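Thiol transferase (Phanerochaete chrysosporium, PDB 4F0B) is a Ure2p-type glutathione transferase that binds oxidized glutathione disulfide and probably carries out glutathione-dependent thiol transfer. Local coordinates at residues P8-A14 with I71-E77; E83-L89 with L119-H123; L166-I172 with W206-I210. One frame throughout, in Å; residues are numbered along the deposited sequence.

Contact 1 (P8-A14 with I71-E77). With GDS (oxidized glutathione disulfide), chain C.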
loop_
_atom_site.group_PDB
_atom_site.type_symbol
_atom_site.label_atom_id
_atom_site.label_comp_id
_atom_site.label_asym_id
_atom_site.label_seq_id
_atom_site.Cartn_x
_atom_site.Cartn_y
_atom_site.Cartn_z
ATOM N N PRO A 8 26.031 -3.004 6.557
ATOM C CA PRO A 8 25.582 -1.823 5.815
ATOM C C PRO A 8 24.098 -1.579 5.876
ATOM O O PRO A 8 23.684 -0.471 5.523
ATOM C CB PRO A 8 25.952 -2.142 4.369
ATOM C CG PRO A 8 26.162 -3.606 4.319
ATOM C CD PRO A 8 26.547 -4.059 5.668
ATOM N N VAL A 9 23.309 -2.582 6.250
ATOM C CA VAL A 9 21.881 -2.373 6.448
ATOM C C VAL A 9 21.611 -2.518 7.932
ATOM O O VAL A 9 22.141 -3.436 8.577
ATOM C CB VAL A 9 21.052 -3.404 5.636
ATOM C CG1 VAL A 9 19.594 -3.298 5.994
ATOM C CG2 VAL A 9 21.228 -3.145 4.138
ATOM N N VAL A 10 20.846 -1.591 8.497
ATOM C CA VAL A 10 20.309 -1.754 9.855
ATOM C C VAL A 10 18.797 -1.929 9.734
ATOM O O VAL A 10 18.133 -1.149 9.052
ATOM C CB VAL A 10 20.603 -0.529 10.731
ATOM C CG1 VAL A 10 20.093 -0.749 12.158
ATOM C CG2 VAL A 10 22.119 -0.200 10.740
ATOM N N HIS A 11 18.257 -2.993 10.338
ATOM C CA HIS A 11 16.830 -3.298 10.274
ATOM C C HIS A 11 16.194 -3.055 11.627
ATOM O O HIS A 11 16.530 -3.771 12.587
ATOM C CB HIS A 11 16.654 -4.776 9.906
ATOM C CG HIS A 11 15.219 -5.174 9.674
ATOM N ND1 HIS A 11 14.772 -6.447 9.942
ATOM C CD2 HIS A 11 14.135 -4.486 9.216
ATOM C CE1 HIS A 11 13.487 -6.545 9.627
ATOM N NE2 HIS A 11 13.070 -5.364 9.199
ATOM N N TYR A 12 15.295 -2.064 11.698
ATOM C CA TYR A 12 14.564 -1.745 12.912
ATOM C C TYR A 12 13.245 -2.493 12.842
ATOM O O TYR A 12 12.429 -2.236 11.931
ATOM C CB TYR A 12 14.313 -0.231 12.980
ATOM C CG TYR A 12 15.589 0.572 13.072
ATOM C CD1 TYR A 12 16.155 0.885 14.315
ATOM C CD2 TYR A 12 16.256 1.006 11.915
ATOM C CE1 TYR A 12 17.340 1.611 14.416
ATOM C CE2 TYR A 12 17.462 1.724 12.009
ATOM C CZ TYR A 12 17.979 2.026 13.267
ATOM O OH TYR A 12 19.140 2.720 13.415
ATOM N N THR A 13 13.047 -3.436 13.764
ATOM C CA THR A 13 11.947 -4.365 13.576
ATOM C C THR A 13 11.394 -4.912 14.886
ATOM O O THR A 13 11.848 -4.553 15.978
ATOM C CB THR A 13 12.410 -5.491 12.635
ATOM O OG1 THR A 13 11.247 -6.144 12.126
ATOM C CG2 THR A 13 13.323 -6.488 13.338
ATOM N N ALA A 14 10.396 -5.797 14.746
ATOM C CA ALA A 14 9.793 -6.529 15.861
ATOM C C ALA A 14 9.194 -7.786 15.259
ATOM O O ALA A 14 8.953 -7.833 14.046
ATOM C CB ALA A 14 8.712 -5.676 16.565
ATOM N N ILE A 71 7.426 0.082 12.970
ATOM C CA ILE A 71 8.385 -0.810 12.302
ATOM C C ILE A 71 7.688 -1.555 11.151
ATOM O O ILE A 71 6.463 -1.662 11.098
ATOM C CB ILE A 71 9.068 -1.814 13.283
ATOM C CG1 ILE A 71 8.075 -2.703 14.029
ATOM C CG2 ILE A 71 9.955 -1.086 14.279
ATOM C CD1 ILE A 71 7.607 -3.933 13.213
ATOM N N PRO A 72 8.451 -2.079 10.206
ATOM C CA PRO A 72 9.915 -1.997 10.097
ATOM C C PRO A 72 10.374 -0.758 9.371
ATOM O O PRO A 72 9.621 -0.054 8.680
ATOM C CB PRO A 72 10.269 -3.256 9.274
ATOM C CG PRO A 72 9.051 -3.392 8.325
ATOM C CD PRO A 72 7.847 -2.960 9.174
ATOM N N ALA A 73 11.659 -0.494 9.552
ATOM C CA ALA A 73 12.364 0.488 8.747
ATOM C C ALA A 73 13.781 -0.003 8.598
ATOM O O ALA A 73 14.281 -0.783 9.415
ATOM C CB ALA A 73 12.343 1.890 9.399
ATOM N N ILE A 74 14.471 0.482 7.566
ATOM C CA ILE A 74 15.897 0.240 7.460
ATOM C C ILE A 74 16.673 1.505 7.244
ATOM O O ILE A 74 16.125 2.529 6.842
ATOM C CB ILE A 74 16.270 -0.710 6.319
ATOM C CG1 ILE A 74 15.864 -0.125 4.949
ATOM C CG2 ILE A 74 15.676 -2.108 6.543
ATOM C CD1 ILE A 74 16.505 -0.861 3.748
ATOM N N THR A 75 17.965 1.449 7.562
ATOM C CA THR A 75 18.902 2.405 6.960
ATOM C C THR A 75 19.904 1.644 6.148
ATOM O O THR A 75 20.304 0.545 6.505
ATOM C CB THR A 75 19.596 3.294 7.987
ATOM O OG1 THR A 75 20.311 2.481 8.932
ATOM C CG2 THR A 75 18.561 4.163 8.701
ATOM N N HIS A 76 20.308 2.229 5.032
ATOM C CA HIS A 76 21.325 1.637 4.187
ATOM C C HIS A 76 22.335 2.699 3.907
ATOM O O HIS A 76 22.057 3.673 3.201
ATOM C CB HIS A 76 20.728 1.111 2.896
ATOM C CG HIS A 76 21.756 0.671 1.905
ATOM N ND1 HIS A 76 21.654 0.966 0.566
ATOM C CD2 HIS A 76 22.935 0.012 2.064
ATOM C CE1 HIS A 76 22.727 0.508 -0.064
ATOM N NE2 HIS A 76 23.519 -0.068 0.823
ATOM N N GLU A 77 23.510 2.483 4.489
ATOM C CA GLU A 77 24.565 3.468 4.509
ATOM C C GLU A 77 23.997 4.814 4.878
ATOM O O GLU A 77 24.298 5.813 4.252
ATOM C CB GLU A 77 25.318 3.490 3.174
ATOM C CG GLU A 77 26.047 2.163 2.933
ATOM C CD GLU A 77 27.011 2.186 1.755
ATOM O OE1 GLU A 77 27.334 3.283 1.258
ATOM O OE2 GLU A 77 27.443 1.100 1.321
HETATM N N1 GDS C . 2.098 0.106 6.504
HETATM C CA1 GDS C . 3.201 -0.186 7.473
HETATM C C1 GDS C . 4.201 -1.149 6.778
HETATM O OE1 GDS C . 3.773 -1.910 5.883
HETATM O OE2 GDS C . 5.391 -1.096 7.143
HETATM C CB1 GDS C . 2.620 -0.889 8.710
HETATM C CG1 GDS C . 3.684 -1.116 9.800
HETATM C CD1 GDS C . 2.998 -1.511 11.101
HETATM O O1 GDS C . 1.792 -1.666 11.244
HETATM N N2 GDS C . 3.845 -1.623 12.178
HETATM C CA2 GDS C . 3.381 -2.009 13.517
HETATM C C2 GDS C . 3.893 -1.008 14.529
HETATM O O2 GDS C . 5.068 -0.560 14.476
HETATM C CB2 GDS C . 3.883 -3.384 13.948
HETATM S SG2 GDS C . 3.490 -4.720 12.817
HETATM N N3 GDS C . 3.000 -0.671 15.479
HETATM C CA3 GDS C . 3.396 0.263 16.537
HETATM C C3 GDS C . 2.427 1.373 16.720
HETATM O OE3 GDS C . 2.730 2.224 17.580
HETATM O OE4 GDS C . 1.391 1.410 16.003
HETATM N N4 GDS C . -0.668 -3.085 10.733
HETATM C CA4 GDS C . -1.563 -2.784 9.629
HETATM C C4 GDS C . -0.883 -2.850 8.221
HETATM O OE5 GDS C . 0.146 -3.539 8.059
HETATM O OE6 GDS C . -1.444 -2.188 7.331
HETATM C C5 GDS C . -1.145 -3.690 11.825
HETATM O O5 GDS C . -2.351 -4.015 11.938
HETATM C CA5 GDS C . -0.160 -3.953 12.950
HETATM N N5 GDS C . -0.822 -3.726 14.257
HETATM C CB5 GDS C . 0.323 -5.409 12.767
HETATM S SG5 GDS C . 1.681 -5.777 13.872
HETATM C CA6 GDS C . -1.659 -0.090 16.226
HETATM C C6 GDS C . -3.191 -0.194 16.079
HETATM O OE7 GDS C . -3.655 -0.626 15.001
HETATM O OE8 GDS C . -3.880 0.223 17.044
HETATM N N6 GDS C . -1.359 1.167 16.908
HETATM C CB6 GDS C . -1.106 -1.294 17.053
HETATM C CG6 GDS C . -1.210 -2.703 16.398
HETATM C CD6 GDS C . -0.383 -2.779 15.147
HETATM O O6 GDS C . 0.572 -2.066 14.881
HETATM O O HOH W 1 20.760 3.571 11.438
#
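Tyr12 and Ala73 face each other as a hydrogen-bonded antiparallel pair: Tyr12 N donates a hydrogen bond to Ala73 O at 2.8 Å, and Tyr12 O accepts one from Ala73 N. The same carbonyl oxygen of Ala73 also lies close to the tyrosine side chain. Tyr12 CB is 3.6 Å from Ala73 O, and the ring starts with its edge against that oxygen, CD2 being 3.7 Å from it. With CG anti to the carbonyl carbon and beside the backbone N (chi1 -63°), the ring leans back over the sheet toward Val10 and Thr75. Farther out, Tyr12 CE2 comes obliquely to 4.3 Å from Thr75 CG2. At the tip, Tyr12 OH meets a water at 2.7 Å, which is also hydrogen-bonded to Thr75 OG1 at 2.8 Å, so two residues of neighbouring strands share one solvent molecule. Val10, on the same face, lies alongside Thr75 and packs CB and CG2 against its OG1.

This is the central strand pair of the thioredoxin-like domain of glutathione transferases. Strand 9-13 has strand 38-42 as its parallel neighbour on the side away from 73-76, and the two strands treated here run antiparallel at 166°. On the other face, Ile74 lays its CG2 against Val9 CG1 and His11 CD2, while His11 NE2 rests beside Pro72 CB. Helix 84-95 packs on Pro72 and Ile74.

The peptide bond before Pro72 is cis, the hallmark of this fold. Just ahead of it, Ile71 turns its backbone to the cysteinyl part of the bound disulfide: Ile71 N donates to GDS O2 at 2.9 Å, and GDS N2 donates to Ile71 O at 2.8 Å. Ile71 CD1 meanwhile packs against Ala14 CB and the ligand's CB2.

Contact 2 (E83-L89 with L119-H123). With GDS (oxidized glutathione disulfide), chain C.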
loop_
_atom_site.group_PDB
_atom_site.type_symbol
_atom_site.label_atom_id
_atom_site.label_comp_id
_atom_site.label_asym_id
_atom_site.label_seq_id
_atom_site.Cartn_x
_atom_site.Cartn_y
_atom_site.Cartn_z
ATOM N N GLU A 83 8.067 1.628 5.503
ATOM C CA GLU A 83 6.964 0.867 4.860
ATOM C C GLU A 83 7.477 -0.451 4.281
ATOM O O GLU A 83 8.296 -0.461 3.345
ATOM C CB GLU A 83 6.241 1.673 3.762
ATOM C CG GLU A 83 5.540 2.922 4.289
ATOM C CD GLU A 83 4.304 2.614 5.126
ATOM O OE1 GLU A 83 3.604 1.612 4.819
ATOM O OE2 GLU A 83 4.035 3.342 6.100
ATOM N N THR A 84 7.000 -1.557 4.864
ATOM C CA THR A 84 7.399 -2.914 4.436
ATOM C C THR A 84 7.662 -3.027 2.931
ATOM O O THR A 84 8.779 -3.386 2.527
ATOM C CB THR A 84 6.305 -3.972 4.780
ATOM O OG1 THR A 84 5.032 -3.498 4.317
ATOM C CG2 THR A 84 6.276 -4.241 6.275
ATOM N N SER A 85 6.644 -2.770 2.110
ATOM C CA SER A 85 6.742 -3.032 0.673
ATOM C C SER A 85 7.782 -2.172 0.007
ATOM O O SER A 85 8.515 -2.643 -0.903
ATOM C CB SER A 85 5.384 -2.819 0.025
ATOM O OG SER A 85 4.449 -3.699 0.654
ATOM N N ALA A 86 7.935 -0.916 0.482
ATOM C CA ALA A 86 8.947 -0.005 -0.075
ATOM C C ALA A 86 10.356 -0.504 0.289
ATOM O O ALA A 86 11.312 -0.379 -0.507
ATOM C CB ALA A 86 8.736 1.442 0.444
ATOM N N ILE A 87 10.503 -1.059 1.492
ATOM C CA ILE A 87 11.781 -1.646 1.931
ATOM C C ILE A 87 12.149 -2.850 1.041
ATOM O O ILE A 87 13.297 -2.963 0.578
ATOM C CB ILE A 87 11.701 -2.084 3.385
ATOM C CG1 ILE A 87 11.508 -0.849 4.297
ATOM C CG2 ILE A 87 12.977 -2.854 3.776
ATOM C CD1 ILE A 87 11.038 -1.185 5.715
ATOM N N LEU A 88 11.143 -3.703 0.770
ATOM C CA LEU A 88 11.403 -4.856 -0.103
ATOM C C LEU A 88 11.864 -4.390 -1.482
ATOM O O LEU A 88 12.821 -4.923 -2.049
ATOM C CB LEU A 88 10.135 -5.720 -0.214
ATOM C CG LEU A 88 9.689 -6.369 1.094
ATOM C CD1 LEU A 88 8.368 -7.125 0.885
ATOM C CD2 LEU A 88 10.690 -7.394 1.621
ATOM N N LEU A 89 11.163 -3.411 -2.040
ATOM C CA LEU A 89 11.533 -2.880 -3.363
ATOM C C LEU A 89 12.937 -2.250 -3.362
ATOM O O LEU A 89 13.708 -2.463 -4.288
ATOM C CB LEU A 89 10.487 -1.862 -3.831
ATOM C CG LEU A 89 9.170 -2.550 -4.239
ATOM C CD1 LEU A 89 8.067 -1.519 -4.201
ATOM C CD2 LEU A 89 9.298 -3.087 -5.636
ATOM N N LEU A 119 1.984 -6.069 -4.593
ATOM C CA LEU A 119 2.468 -5.468 -3.353
ATOM C C LEU A 119 1.469 -4.451 -2.821
ATOM O O LEU A 119 1.144 -4.458 -1.621
ATOM C CB LEU A 119 3.835 -4.808 -3.559
ATOM C CG LEU A 119 4.998 -5.779 -3.691
ATOM C CD1 LEU A 119 6.235 -5.004 -4.157
ATOM C CD2 LEU A 119 5.332 -6.435 -2.347
ATOM N N PHE A 120 0.976 -3.576 -3.699
ATOM C CA PHE A 120 -0.016 -2.585 -3.271
ATOM C C PHE A 120 -1.333 -3.248 -2.843
ATOM O O PHE A 120 -1.978 -2.765 -1.876
ATOM C CB PHE A 120 -0.229 -1.503 -4.332
ATOM C CG PHE A 120 0.800 -0.413 -4.297
ATOM C CD1 PHE A 120 0.788 0.521 -3.277
ATOM C CD2 PHE A 120 1.790 -0.314 -5.295
ATOM C CE1 PHE A 120 1.743 1.526 -3.246
ATOM C CE2 PHE A 120 2.751 0.701 -5.277
ATOM C CZ PHE A 120 2.728 1.644 -4.241
ATOM N N PHE A 121 -1.735 -4.332 -3.502
ATOM C CA PHE A 121 -2.914 -5.063 -3.066
ATOM C C PHE A 121 -2.735 -5.531 -1.618
ATOM O O PHE A 121 -3.654 -5.417 -0.806
ATOM C CB PHE A 121 -3.153 -6.249 -4.028
ATOM C CG PHE A 121 -4.129 -7.271 -3.489
ATOM C CD1 PHE A 121 -5.514 -7.035 -3.502
ATOM C CD2 PHE A 121 -3.666 -8.467 -2.974
ATOM C CE1 PHE A 121 -6.426 -8.005 -2.992
ATOM C CE2 PHE A 121 -4.560 -9.451 -2.467
ATOM C CZ PHE A 121 -5.935 -9.213 -2.468
ATOM N N ALA A 122 -1.595 -6.130 -1.317
ATOM C CA ALA A 122 -1.315 -6.618 0.032
ATOM C C ALA A 122 -1.246 -5.450 1.004
ATOM O O ALA A 122 -1.753 -5.537 2.133
ATOM C CB ALA A 122 0.037 -7.307 0.052
ATOM N N HIS A 123 -0.640 -4.341 0.567
ATOM C CA HIS A 123 -0.326 -3.225 1.451
ATOM C C HIS A 123 -1.593 -2.422 1.821
ATOM O O HIS A 123 -1.662 -1.822 2.899
ATOM C CB HIS A 123 0.687 -2.351 0.741
ATOM C CG HIS A 123 1.516 -1.542 1.667
ATOM N ND1 HIS A 123 2.745 -1.977 2.138
ATOM C CD2 HIS A 123 1.310 -0.310 2.186
ATOM C CE1 HIS A 123 3.248 -1.041 2.930
ATOM N NE2 HIS A 123 2.409 -0.008 2.956
HETATM N N1 GDS C . 2.098 0.106 6.504
HETATM C CA1 GDS C . 3.201 -0.186 7.473
HETATM C C1 GDS C . 4.201 -1.149 6.778
HETATM O OE1 GDS C . 3.773 -1.910 5.883
HETATM O OE2 GDS C . 5.391 -1.096 7.143
HETATM C CB1 GDS C . 2.620 -0.889 8.710
HETATM C CG1 GDS C . 3.684 -1.116 9.800
HETATM C CD1 GDS C . 2.998 -1.511 11.101
HETATM O O1 GDS C . 1.792 -1.666 11.244
HETATM N N2 GDS C . 3.845 -1.623 12.178
HETATM C CA2 GDS C . 3.381 -2.009 13.517
HETATM C C2 GDS C . 3.893 -1.008 14.529
HETATM O O2 GDS C . 5.068 -0.560 14.476
HETATM C CB2 GDS C . 3.883 -3.384 13.948
HETATM S SG2 GDS C . 3.490 -4.720 12.817
HETATM N N3 GDS C . 3.000 -0.671 15.479
HETATM C CA3 GDS C . 3.396 0.263 16.537
HETATM C C3 GDS C . 2.427 1.373 16.720
HETATM O OE3 GDS C . 2.730 2.224 17.580
HETATM O OE4 GDS C . 1.391 1.410 16.003
HETATM N N4 GDS C . -0.668 -3.085 10.733
HETATM C CA4 GDS C . -1.563 -2.784 9.629
HETATM C C4 GDS C . -0.883 -2.850 8.221
HETATM O OE5 GDS C . 0.146 -3.539 8.059
HETATM O OE6 GDS C . -1.444 -2.188 7.331
HETATM C C5 GDS C . -1.145 -3.690 11.825
HETATM O O5 GDS C . -2.351 -4.015 11.938
HETATM C CA5 GDS C . -0.160 -3.953 12.950
HETATM N N5 GDS C . -0.822 -3.726 14.257
HETATM C CB5 GDS C . 0.323 -5.409 12.767
HETATM S SG5 GDS C . 1.681 -5.777 13.872
HETATM C CA6 GDS C . -1.659 -0.090 16.226
HETATM C C6 GDS C . -3.191 -0.194 16.079
HETATM O OE7 GDS C . -3.655 -0.626 15.001
HETATM O OE8 GDS C . -3.880 0.223 17.044
HETATM N N6 GDS C . -1.359 1.167 16.908
HETATM C CB6 GDS C . -1.106 -1.294 17.053
HETATM C CG6 GDS C . -1.210 -2.703 16.398
HETATM C CD6 GDS C . -0.383 -2.779 15.147
HETATM O O6 GDS C . 0.572 -2.066 14.881
#
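The γ-glutamyl subsite of the glutathione pocket is built where Glu83, Thr84 and Ser85 lead into helix 84-95 and His123 of helix 109-139 comes up against them. His123 is gripped at both ring nitrogens. NE2 donates to Glu83 OE1 at 2.7 Å; the oxygen lies in the ring plane, although the bond is bent to 142° and the carboxylate is turned 63° from the ring. ND1 is hydrogen-bonded to Ser85 OG at 2.8 Å, and the two bonds together fix the ring's rotation.

Glu83 OE1 also accepts from the ligand's amine N1 at 2.7 Å, so His123, itself lining the pocket with CE1 close to GDS OE1, helps position a carboxylate oxygen it shares with that amine. The alpha-carboxylate of the same γ-glutamyl unit is held by Thr84: N donates to OE2 at 2.8 Å and OG1 to OE1 at 2.6 Å. Lys182 of helix 178-187 is a further partner of Thr84 OG1.

One turn farther from the site, Leu89 and Leu119 meet tip to tip, CG to CD1 at 3.8 Å. The helices run nearly antiparallel, joining the N- and C-terminal domains, with helix 178-187 packing beside both and Phe120 of the second subunit edge-to-face with His123.

Contact 3 (L166-I172 with W206-I210)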
loop_
_atom_site.group_PDB
_atom_site.type_symbol
_atom_site.label_atom_id
_atom_site.label_comp_id
_atom_site.label_asym_id
_atom_site.label_seq_id
_atom_site.Cartn_x
_atom_site.Cartn_y
_atom_site.Cartn_z
ATOM N N LEU A 166 -3.618 -17.999 -6.945
ATOM C CA LEU A 166 -2.662 -19.074 -6.826
ATOM C C LEU A 166 -3.119 -20.373 -7.510
ATOM O O LEU A 166 -2.305 -21.292 -7.660
ATOM C CB LEU A 166 -2.312 -19.309 -5.348
ATOM C CG LEU A 166 -1.414 -18.219 -4.746
ATOM C CD1 LEU A 166 -1.421 -18.394 -3.229
ATOM C CD2 LEU A 166 0.018 -18.355 -5.270
ATOM N N LYS A 167 -4.393 -20.502 -7.899
ATOM C CA LYS A 167 -4.803 -21.669 -8.657
ATOM C C LYS A 167 -3.908 -21.837 -9.899
ATOM O O LYS A 167 -3.706 -20.894 -10.669
ATOM C CB LYS A 167 -6.293 -21.588 -9.035
ATOM C CG LYS A 167 -7.195 -21.858 -7.869
ATOM C CD LYS A 167 -8.668 -21.907 -8.273
ATOM C CE LYS A 167 -9.472 -22.329 -7.034
ATOM N NZ LYS A 167 -10.911 -22.663 -7.331
ATOM N N GLY A 168 -3.359 -23.040 -10.054
ATOM C CA GLY A 168 -2.502 -23.362 -11.195
ATOM C C GLY A 168 -1.084 -22.869 -10.991
ATOM O O GLY A 168 -0.287 -23.010 -11.923
ATOM N N ARG A 169 -0.764 -22.305 -9.827
ATOM C CA ARG A 169 0.555 -21.704 -9.603
ATOM C C ARG A 169 1.183 -22.228 -8.314
ATOM O O ARG A 169 0.477 -22.783 -7.453
ATOM C CB ARG A 169 0.428 -20.157 -9.494
ATOM C CG ARG A 169 -0.232 -19.516 -10.700
ATOM C CD ARG A 169 -0.097 -18.008 -10.610
ATOM N NE ARG A 169 -0.630 -17.347 -11.779
ATOM C CZ ARG A 169 0.056 -17.007 -12.850
ATOM N NH1 ARG A 169 1.382 -17.237 -12.939
ATOM N NH2 ARG A 169 -0.594 -16.392 -13.837
ATOM N N GLU A 170 2.485 -22.004 -8.144
ATOM C CA GLU A 170 3.101 -22.168 -6.837
ATOM C C GLU A 170 3.379 -20.827 -6.156
ATOM O O GLU A 170 3.483 -20.788 -4.923
ATOM C CB GLU A 170 4.423 -22.941 -6.910
ATOM C CG GLU A 170 4.202 -24.406 -7.283
ATOM C CD GLU A 170 5.419 -25.274 -6.958
ATOM O OE1 GLU A 170 6.573 -24.760 -6.957
ATOM O OE2 GLU A 170 5.221 -26.470 -6.679
ATOM N N TYR A 171 3.533 -19.735 -6.928
ATOM C CA TYR A 171 3.849 -18.404 -6.376
ATOM C C TYR A 171 3.052 -17.371 -7.156
ATOM O O TYR A 171 2.608 -17.626 -8.312
ATOM C CB TYR A 171 5.371 -18.104 -6.430
ATOM C CG TYR A 171 6.161 -19.139 -5.687
ATOM C CD1 TYR A 171 6.228 -19.106 -4.295
ATOM C CD2 TYR A 171 6.781 -20.193 -6.368
ATOM C CE1 TYR A 171 6.908 -20.091 -3.595
ATOM C CE2 TYR A 171 7.475 -21.177 -5.683
ATOM C CZ TYR A 171 7.521 -21.124 -4.290
ATOM O OH TYR A 171 8.201 -22.135 -3.632
ATOM N N ILE A 172 2.866 -16.205 -6.536
ATOM C CA ILE A 172 1.923 -15.232 -7.086
ATOM C C ILE A 172 2.270 -14.815 -8.514
ATOM O O ILE A 172 1.384 -14.762 -9.383
ATOM C CB ILE A 172 1.848 -13.998 -6.171
ATOM C CG1 ILE A 172 1.326 -14.421 -4.790
ATOM C CG2 ILE A 172 0.977 -12.893 -6.793
ATOM C CD1 ILE A 172 1.492 -13.301 -3.756
ATOM N N TRP A 206 0.847 -22.764 -0.376
ATOM C CA TRP A 206 1.826 -21.700 -0.628
ATOM C C TRP A 206 2.519 -21.254 0.670
ATOM O O TRP A 206 3.755 -21.141 0.714
ATOM C CB TRP A 206 1.119 -20.579 -1.395
ATOM C CG TRP A 206 1.786 -19.242 -1.476
ATOM C CD1 TRP A 206 2.644 -18.785 -2.447
ATOM C CD2 TRP A 206 1.517 -18.140 -0.629
ATOM N NE1 TRP A 206 2.941 -17.460 -2.223
ATOM C CE2 TRP A 206 2.280 -17.043 -1.099
ATOM C CE3 TRP A 206 0.712 -17.971 0.492
ATOM C CZ2 TRP A 206 2.281 -15.784 -0.450
ATOM C CZ3 TRP A 206 0.716 -16.739 1.150
ATOM C CH2 TRP A 206 1.484 -15.654 0.672
ATOM N N VAL A 207 1.757 -21.095 1.753
ATOM C CA VAL A 207 2.344 -20.812 3.056
ATOM C C VAL A 207 3.308 -21.926 3.445
ATOM O O VAL A 207 4.420 -21.659 3.887
ATOM C CB VAL A 207 1.249 -20.652 4.154
ATOM C CG1 VAL A 207 1.889 -20.668 5.567
ATOM C CG2 VAL A 207 0.438 -19.345 3.925
ATOM N N GLU A 208 2.894 -23.179 3.263
ATOM C CA GLU A 208 3.733 -24.306 3.658
ATOM C C GLU A 208 5.046 -24.347 2.869
ATOM O O GLU A 208 6.134 -24.578 3.471
ATOM C CB GLU A 208 2.940 -25.584 3.500
ATOM C CG GLU A 208 1.852 -25.689 4.557
ATOM C CD GLU A 208 0.892 -26.856 4.365
ATOM O OE1 GLU A 208 0.936 -27.513 3.305
ATOM O OE2 GLU A 208 0.076 -27.091 5.290
ATOM N N ARG A 209 4.992 -24.105 1.557
ATOM C CA ARG A 209 6.237 -24.204 0.789
ATOM C C ARG A 209 7.199 -23.065 1.095
ATOM O O ARG A 209 8.428 -23.228 0.949
ATOM C CB ARG A 209 6.003 -24.390 -0.724
ATOM C CG ARG A 209 5.482 -23.181 -1.486
ATOM C CD ARG A 209 5.350 -23.460 -3.024
ATOM N NE ARG A 209 4.388 -24.542 -3.258
ATOM C CZ ARG A 209 3.080 -24.364 -3.462
ATOM N NH1 ARG A 209 2.291 -25.431 -3.598
ATOM N NH2 ARG A 209 2.538 -23.153 -3.576
ATOM N N ILE A 210 6.683 -21.913 1.510
ATOM C CA ILE A 210 7.526 -20.784 1.869
ATOM C C ILE A 210 8.082 -20.982 3.283
ATOM O O ILE A 210 9.271 -20.734 3.542
ATOM C CB ILE A 210 6.770 -19.458 1.735
ATOM C CG1 ILE A 210 6.452 -19.195 0.242
ATOM C CG2 ILE A 210 7.612 -18.286 2.283
ATOM C CD1 ILE A 210 5.456 -18.101 -0.019
HETATM O O HOH W 2 0.248 -25.648 -5.814
HETATM O O HOH W 3 9.842 -22.314 -1.520
#
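The indole of Trp206 is sandwiched between two aliphatic groups: Leu166 CD1 lies over one face, 4.0 Å from the centroid of the five-membered ring in a CH-pi contact, and Ile210 CD1 from its own helix covers the opposite face. At the indole edge, Glu170 O lies in the ring plane, 3.3 Å from Trp206 CD1. The neighbouring NE1 is hydrogen-bonded to Asp180 of helix 178-187, which also accepts from Ile172 N, so one carboxylate links the loop and the helix.

The Tyr171 ring meets Ile210 CG1 at its edge, CE1 being 4.0 Å away. Arg209 approaches it obliquely through its methylenes, with CD 3.2 Å from Tyr171 OH. A water joins that hydroxyl to Arg209 O.

Arg209 bends at chi3 (62°), which carries its guanidinium back over the loop. There Glu170 CB lies over one face, and the Glu170 carboxylate stacks nearly parallel, 14° from the guanidinium plane. Arg209 NH2 donates to Glu170 O at 2.9 Å, meeting a lone pair in the carbonyl plane, but the bond is bent to 130°.

The loop thus engaged opens with a type II turn from Leu166 to Arg169, leaving helix 145-166, and is laid across helix 201-211 of the all-helical C-terminal domain. Glu170 OE2 is 4.0 Å from Arg209 NE and well above the guanidinium plane, so the two charges probably attract without forming a salt bridge. Direct hydrogen bonding between the segments rests on the carbonyl of Glu170; the rest is packing, apolar around Trp206 and mixed around Arg209.

In the fold
From the N terminus, contact 1 comes first: it closes the loop that leaves strand 9-13, passes through helix 20-33 and strand 38-42, and returns at strand 73-76. Contact 2 opens only afterwards and closes the loop that crosses from helix 84-95 to helix 109-139, tying the N-terminal domain to the C-terminal one. Contact 3 follows within the helical domain, bringing helix 201-211 back to the loop after helix 145-166. The three are in series, none enclosing or crossing another. Contacts 1 and 2 touch, Ile87 packing on Pro72, Ala73 and Ile74, and share one bound disulfide. Contact 3 lies on the opposite side of the chain's centre from contact 1, their centres about 28 Å apart.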